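Local coordinates for protein ADP-ribosylglycohydrolase (Thermus thermophilus, PDB 2YZV) that belongs to the all-helical ADP-ribosylglycohydrolase family and binds two magnesium ions at the N-terminal ends of two of its helices, at residues T56-Q61 / D251-G256. Numbering follows the deposited sequence.
Sequences TDDTSQ and DADTVG. With MG (magnesium ion), chain C; MG (magnesium ion), chain B.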
loop_
_atom_site.group_PDB
_atom_site.type_symbol
_atom_site.label_atom_id
_atom_site.label_comp_id
_atom_site.label_asym_id
_atom_site.label_seq_id
_atom_site.Cartn_x
_atom_site.Cartn_y
_atom_site.Cartn_z
ATOM N N THR A 56 8.558 7.879 2.491
ATOM C CA THR A 56 8.533 8.619 1.230
ATOM C C THR A 56 7.156 9.078 0.757
ATOM O O THR A 56 6.244 9.279 1.558
ATOM C CB THR A 56 9.157 7.767 0.117
ATOM O OG1 THR A 56 8.260 6.702 -0.224
ATOM C CG2 THR A 56 10.474 7.164 0.592
ATOM N N ASP A 57 7.015 9.242 -0.557
ATOM C CA ASP A 57 5.750 9.678 -1.136
ATOM C C ASP A 57 4.643 8.644 -0.964
ATOM O O ASP A 57 3.460 8.981 -1.033
ATOM C CB ASP A 57 5.927 10.021 -2.624
ATOM C CG ASP A 57 6.431 8.852 -3.446
ATOM O OD1 ASP A 57 5.696 7.851 -3.586
ATOM O OD2 ASP A 57 7.565 8.936 -3.961
ATOM N N ASP A 58 5.022 7.390 -0.735
ATOM C CA ASP A 58 4.040 6.328 -0.538
ATOM C C ASP A 58 3.177 6.688 0.662
ATOM O O ASP A 58 1.950 6.790 0.566
ATOM C CB ASP A 58 4.732 4.990 -0.251
ATOM C CG ASP A 58 5.609 4.523 -1.392
ATOM O OD1 ASP A 58 6.499 5.286 -1.816
ATOM O OD2 ASP A 58 5.414 3.382 -1.858
ATOM N N THR A 59 3.834 6.875 1.799
ATOM C CA THR A 59 3.141 7.210 3.028
ATOM C C THR A 59 2.530 8.612 2.968
ATOM O O THR A 59 1.443 8.839 3.505
ATOM C CB THR A 59 4.096 7.092 4.239
ATOM O OG1 THR A 59 4.638 5.765 4.289
ATOM C CG2 THR A 59 3.358 7.368 5.536
ATOM N N SER A 60 3.208 9.547 2.309
ATOM C CA SER A 60 2.679 10.905 2.204
ATOM C C SER A 60 1.298 10.896 1.555
ATOM O O SER A 60 0.361 11.529 2.049
ATOM C CB SER A 60 3.622 11.787 1.385
ATOM O OG SER A 60 4.876 11.914 2.030
ATOM N N GLN A 61 1.171 10.167 0.452
ATOM C CA GLN A 61 -0.107 10.084 -0.241
ATOM C C GLN A 61 -1.147 9.346 0.594
ATOM O O GLN A 61 -2.325 9.703 0.583
ATOM C CB GLN A 61 0.070 9.401 -1.597
ATOM C CG GLN A 61 0.664 10.316 -2.650
ATOM C CD GLN A 61 0.894 9.608 -3.967
ATOM O OE1 GLN A 61 0.041 8.857 -4.434
ATOM N NE2 GLN A 61 2.048 9.850 -4.576
ATOM N N ASP A 251 12.315 -1.178 -6.236
ATOM C CA ASP A 251 11.323 -0.264 -5.674
ATOM C C ASP A 251 10.900 -0.828 -4.323
ATOM O O ASP A 251 9.722 -1.086 -4.072
ATOM C CB ASP A 251 10.124 -0.160 -6.623
ATOM C CG ASP A 251 9.314 1.103 -6.399
ATOM O OD1 ASP A 251 9.908 2.130 -6.001
ATOM O OD2 ASP A 251 8.091 1.078 -6.642
ATOM N N ALA A 252 11.886 -0.997 -3.453
ATOM C CA ALA A 252 11.689 -1.578 -2.130
ATOM C C ALA A 252 10.768 -0.818 -1.188
ATOM O O ALA A 252 10.113 -1.427 -0.343
ATOM C CB ALA A 252 13.041 -1.791 -1.464
ATOM N N ASP A 253 10.726 0.503 -1.306
ATOM C CA ASP A 253 9.855 1.283 -0.436
ATOM C C ASP A 253 8.396 0.927 -0.704
ATOM O O ASP A 253 7.603 0.777 0.223
ATOM C CB ASP A 253 10.065 2.790 -0.645
ATOM C CG ASP A 253 9.845 3.230 -2.084
ATOM O OD1 ASP A 253 9.320 4.344 -2.287
ATOM O OD2 ASP A 253 10.209 2.484 -3.014
ATOM N N THR A 254 8.053 0.771 -1.976
ATOM C CA THR A 254 6.681 0.462 -2.346
ATOM C C THR A 254 6.320 -1.007 -2.154
ATOM O O THR A 254 5.200 -1.322 -1.755
ATOM C CB THR A 254 6.410 0.899 -3.783
ATOM O OG1 THR A 254 6.770 2.281 -3.919
ATOM C CG2 THR A 254 4.931 0.732 -4.121
ATOM N N VAL A 255 7.254 -1.911 -2.436
ATOM C CA VAL A 255 6.976 -3.328 -2.218
ATOM C C VAL A 255 6.824 -3.483 -0.705
ATOM O O VAL A 255 5.940 -4.191 -0.225
ATOM C CB VAL A 255 8.125 -4.227 -2.729
ATOM C CG1 VAL A 255 7.923 -5.662 -2.252
ATOM C CG2 VAL A 255 8.163 -4.190 -4.247
ATOM N N GLY A 256 7.687 -2.804 0.044
ATOM C CA GLY A 256 7.599 -2.861 1.491
ATOM C C GLY A 256 6.282 -2.291 1.998
ATOM O O GLY A 256 5.679 -2.836 2.925
HETATM MG MG MG C . 8.241 6.004 -2.248
HETATM MG MG MG B . 8.625 3.500 -4.695
#
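Asp58 and Asp253 meet across a magnesium ion (chain C) instead of through a hydrogen bond: Asp58 OD1 binds it at 1.9 Å and Asp253 OD1 at 2.0 Å, with Thr56 OG1 as a third ligand at 2.1 Å. The metal accounts for the 3.0 Å approach of Asp58 OD1 to Asp253 OD1, two carboxylate oxygens that would otherwise be expected to repel. The two side chains cross at about a right angle, their carboxylate planes 65° apart. Asp253 is also bidentate on the second magnesium ion (chain B), through OD2 at 2.5 Å and OD1 at 2.6 Å; OD1 therefore bridges both ions. Its chi1 of 57° sets CG between the backbone N and the carbonyl carbon, from where the carboxylate reaches both metals. Asp251 OD1 and Thr254 OG1 join it on the second ion.

Asp58 divides its work between its two oxygens. While OD1 holds metal, OD2 accepts a hydrogen bond from Thr254 OG1 at 2.7 Å on its syn lone pair, a direction consistent with the hydroxyl oxygen being engaged by the chain B ion. The Asp58 carboxylate thus adds a second link between the ion sites; the bound cation probably makes this hydroxyl a stronger donor.

Thr56 OG1, besides binding metal, is hydrogen-bonded to Asp22 OD1 and, as N-cap of helix 57-72, accepts a weak but nearly straight bond from Asp58 N (3.3 Å, 170°). Asn128 ND2 is hydrogen-bonded to Asp251 OD2, the oxygen not on the metal. This buried two-magnesium site of an all-helical ADP-ribosylglycohydrolase-family fold joins the N-terminal ends of helices 57-72 and 252-267, with helix 4-26 supplying Asp22 beside Asp58 and Asp253, and Met132 of helix 129-132 packing against Asp58 and Thr254.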